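A1 protein (Enterobacteria phage Qbeta, PDB 3RLK) is a minor structural protein of the phage, made by read-through of the coat-protein stop codon, and is probably needed for infection of the host. Local coordinates at residues 80-85 / 145-150. Residues are numbered along the deposited sequence; the frame is centred on the assembly and turned at random.
Sequences DSRLSY and SDIAAY
Arg82 lays one face of its guanidinium group over the methyl of Ala148, the first residue to leave helical geometry at the end of helix 144-147. Arg82 NE lies 3.5 Å from Ala148 CB, and the aliphatic CD of the same arginine comes almost as near, at 3.6 Å. The chain bends at chi3 (-62°), which brings the head against the helix end. Arg82 NH1 also passes 3.5 Å from Ile147 O, but obliquely and at too poor an angle for a hydrogen bond.

Two polar partners meet the edge of the group instead. Asp80, two residues back in the same loop, offers OD2 to Arg82 NE in a salt bridge of 2.8 Å, in the guanidinium plane and on the syn side of the carboxylate but 34° out of its plane. That oxygen is shared with Thr102 OG1. A water, also in the guanidinium plane, accepts from Arg82 NH1 at 2.8 Å and donates to Ala149 O at 3.0 Å. Arg82 NH2 bonds Gly154 O at the start of strand 154-159. The loop itself turns at this point, a type I beta turn from Ser81 to Ser84 in which both N and OG of Ser84 bond to Ser81 O.

Here, then, two stretches of the read-through domain are joined by a division of labour within one side chain: a face packs on carbon while the N-H groups take polar partners. Asp80, the water and Gly154 O together probably restrict the guanidinium's rotation, and the nearby carboxylate probably offsets its charge; no hydrogen bond runs directly between 80-85 and 145-150, and the water bridges them.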
ATOM      1  N   ASP A  80      -4.435   9.796   7.055  1.00 14.47           N
ATOM      2  CA  ASP A  80      -3.526  10.217   8.121  1.00 15.73           C
ATOM      3  C   ASP A  80      -3.098  11.685   8.014  1.00 16.03           C
ATOM      4  O   ASP A  80      -2.122  12.112   8.674  1.00 15.56           O
ATOM      5  CB  ASP A  80      -2.308   9.248   8.193  1.00 14.46           C
ATOM      6  CG  ASP A  80      -1.606   9.086   6.871  1.00 18.80           C
ATOM      7  OD1 ASP A  80      -1.900   9.893   5.951  1.00 19.24           O
ATOM      8  OD2 ASP A  80      -0.698   8.185   6.737  1.00 17.46           O
ATOM      9  N   SER A  81      -3.808  12.459   7.171  1.00 16.24           N
ATOM     10  CA  SER A  81      -3.553  13.901   6.957  1.00 17.06           C
ATOM     11  C   SER A  81      -2.172  14.279   6.418  1.00 16.20           C
ATOM     12  O   SER A  81      -1.762  15.439   6.485  1.00 17.81           O
ATOM     13  CB  SER A  81      -3.819  14.646   8.250  1.00 18.25           C
ATOM     14  OG  SER A  81      -5.215  14.662   8.487  1.00 22.88           O
ATOM     15  N   ARG A  82      -1.445  13.328   5.853  1.00 15.17           N
ATOM     16  CA  ARG A  82      -0.091  13.658   5.367  1.00 14.81           C
ATOM     17  C   ARG A  82      -0.068  14.582   4.147  1.00 15.33           C
ATOM     18  O   ARG A  82       0.989  15.167   3.787  1.00 15.21           O
ATOM     19  CB  ARG A  82       0.671  12.363   5.095  1.00 14.41           C
ATOM     20  CG  ARG A  82       0.929  11.559   6.371  1.00 12.33           C
ATOM     21  CD  ARG A  82       1.886  10.353   6.108  1.00 11.26           C
ATOM     22  NE  ARG A  82       1.286   9.397   5.132  1.00 13.67           N
ATOM     23  CZ  ARG A  82       1.559   9.314   3.823  1.00 11.60           C
ATOM     24  NH1 ARG A  82       2.501  10.082   3.219  1.00  9.48           N
ATOM     25  NH2 ARG A  82       0.850   8.411   3.086  1.00 12.46           N
ATOM     26  N   LEU A  83      -1.225  14.654   3.467  1.00 15.00           N
ATOM     27  CA  LEU A  83      -1.358  15.449   2.243  1.00 15.54           C
ATOM     28  C   LEU A  83      -2.130  16.718   2.475  1.00 16.97           C
ATOM     29  O   LEU A  83      -2.411  17.452   1.536  1.00 17.80           O
ATOM     30  CB  LEU A  83      -2.061  14.631   1.148  1.00 17.26           C
ATOM     31  CG  LEU A  83      -1.372  13.297   0.848  1.00 13.53           C
ATOM     32  CD1 LEU A  83      -2.197  12.537  -0.107  1.00 22.54           C
ATOM     33  CD2 LEU A  83       0.025  13.571   0.245  1.00 17.03           C
ATOM     34  N   SER A  84      -2.496  16.987   3.724  1.00 18.22           N
ATOM     35  CA  SER A  84      -3.368  18.135   3.969  1.00 17.50           C
ATOM     36  C   SER A  84      -2.679  19.499   3.996  1.00 17.39           C
ATOM     37  O   SER A  84      -3.350  20.503   4.056  1.00 16.85           O
ATOM     38  CB  SER A  84      -4.148  17.930   5.285  1.00 17.95           C
ATOM     39  OG  SER A  84      -3.260  17.813   6.400  1.00 22.48           O
ATOM     40  N   TYR A  85      -1.351  19.522   3.960  1.00 17.75           N
ATOM     41  CA  TYR A  85      -0.595  20.725   4.271  1.00 15.87           C
ATOM     42  C   TYR A  85      -0.395  21.640   3.045  1.00 16.21           C
ATOM     43  O   TYR A  85       0.055  22.772   3.159  1.00 16.26           O
ATOM     44  CB  TYR A  85       0.760  20.312   4.939  1.00 16.55           C
ATOM     45  CG  TYR A  85       1.770  19.681   3.973  1.00 14.53           C
ATOM     46  CD1 TYR A  85       1.703  18.296   3.633  1.00 16.64           C
ATOM     47  CD2 TYR A  85       2.738  20.449   3.385  1.00 13.53           C
ATOM     48  CE1 TYR A  85       2.606  17.755   2.732  1.00 11.03           C
ATOM     49  CE2 TYR A  85       3.727  19.882   2.498  1.00 15.23           C
ATOM     50  CZ  TYR A  85       3.630  18.547   2.191  1.00 13.53           C
ATOM     51  OH  TYR A  85       4.550  18.008   1.297  1.00 14.06           O
ATOM     52  N   SER A 145       7.697   3.424   6.824  1.00 14.10           N
ATOM     53  CA  SER A 145       8.449   4.517   7.422  1.00 15.18           C
ATOM     54  C   SER A 145       8.912   5.457   6.336  1.00 14.97           C
ATOM     55  O   SER A 145       8.714   6.656   6.479  1.00 16.53           O
ATOM     56  CB  SER A 145       9.657   4.053   8.261  1.00 15.67           C
ATOM     57  OG  SER A 145       9.189   3.437   9.477  1.00 17.56           O
ATOM     58  N   ASP A 146       9.427   4.917   5.232  1.00 12.26           N
ATOM     59  CA  ASP A 146       9.892   5.711   4.119  1.00 13.63           C
ATOM     60  C   ASP A 146       8.718   6.429   3.396  1.00 13.88           C
ATOM     61  O   ASP A 146       8.769   7.627   3.169  1.00 13.09           O
ATOM     62  CB  ASP A 146      10.641   4.849   3.075  1.00 13.01           C
ATOM     63  CG  ASP A 146      11.965   4.274   3.558  1.00 16.12           C
ATOM     64  OD1 ASP A 146      12.343   4.526   4.723  1.00 20.38           O
ATOM     65  OD2 ASP A 146      12.660   3.577   2.744  1.00 19.80           O
ATOM     66  N   ILE A 147       7.665   5.677   3.048  1.00 11.94           N
ATOM     67  CA  ILE A 147       6.490   6.234   2.326  1.00 11.13           C
ATOM     68  C   ILE A 147       5.876   7.439   3.105  1.00  9.98           C
ATOM     69  O   ILE A 147       5.473   8.426   2.508  1.00 10.40           O
ATOM     70  CB  ILE A 147       5.422   5.099   2.119  1.00 12.01           C
ATOM     71  CG1 ILE A 147       6.052   4.003   1.231  1.00  7.43           C
ATOM     72  CG2 ILE A 147       4.067   5.689   1.614  1.00 11.07           C
ATOM     73  CD1 ILE A 147       5.210   2.702   1.160  1.00  7.07           C
ATOM     74  N   ALA A 148       5.725   7.315   4.412  1.00 12.31           N
ATOM     75  CA  ALA A 148       5.061   8.289   5.228  1.00 12.71           C
ATOM     76  C   ALA A 148       5.971   9.328   5.944  1.00 13.97           C
ATOM     77  O   ALA A 148       5.511  10.056   6.835  1.00 12.72           O
ATOM     78  CB  ALA A 148       4.103   7.574   6.244  1.00 14.28           C
ATOM     79  N   ALA A 149       7.230   9.416   5.549  1.00 12.84           N
ATOM     80  CA  ALA A 149       8.205  10.343   6.183  1.00 14.85           C
ATOM     81  C   ALA A 149       7.846  11.784   5.897  1.00 15.00           C
ATOM     82  O   ALA A 149       7.210  12.120   4.925  1.00 14.95           O
ATOM     83  CB  ALA A 149       9.614  10.093   5.683  1.00 13.78           C
ATOM     84  N   TYR A 150       8.281  12.640   6.792  1.00 16.61           N
ATOM     85  CA  TYR A 150       8.054  14.071   6.660  1.00 17.89           C
ATOM     86  C   TYR A 150       8.474  14.504   5.267  1.00 16.53           C
ATOM     87  O   TYR A 150       9.592  14.213   4.823  1.00 17.25           O
ATOM     88  CB  TYR A 150       8.843  14.786   7.743  1.00 18.90           C
ATOM     89  CG  TYR A 150       8.617  16.267   7.821  1.00 24.38           C
ATOM     90  CD1 TYR A 150       7.388  16.788   8.235  1.00 25.22           C
ATOM     91  CD2 TYR A 150       9.666  17.161   7.521  1.00 26.50           C
ATOM     92  CE1 TYR A 150       7.202  18.170   8.327  1.00 29.87           C
ATOM     93  CE2 TYR A 150       9.495  18.500   7.609  1.00 29.36           C
ATOM     94  CZ  TYR A 150       8.276  19.023   8.017  1.00 30.88           C
ATOM     95  OH  TYR A 150       8.189  20.401   8.104  1.00 30.53           O
TER
HETATM   96  O   HOH W   1       4.452  11.939   3.796  1.00 15.98           O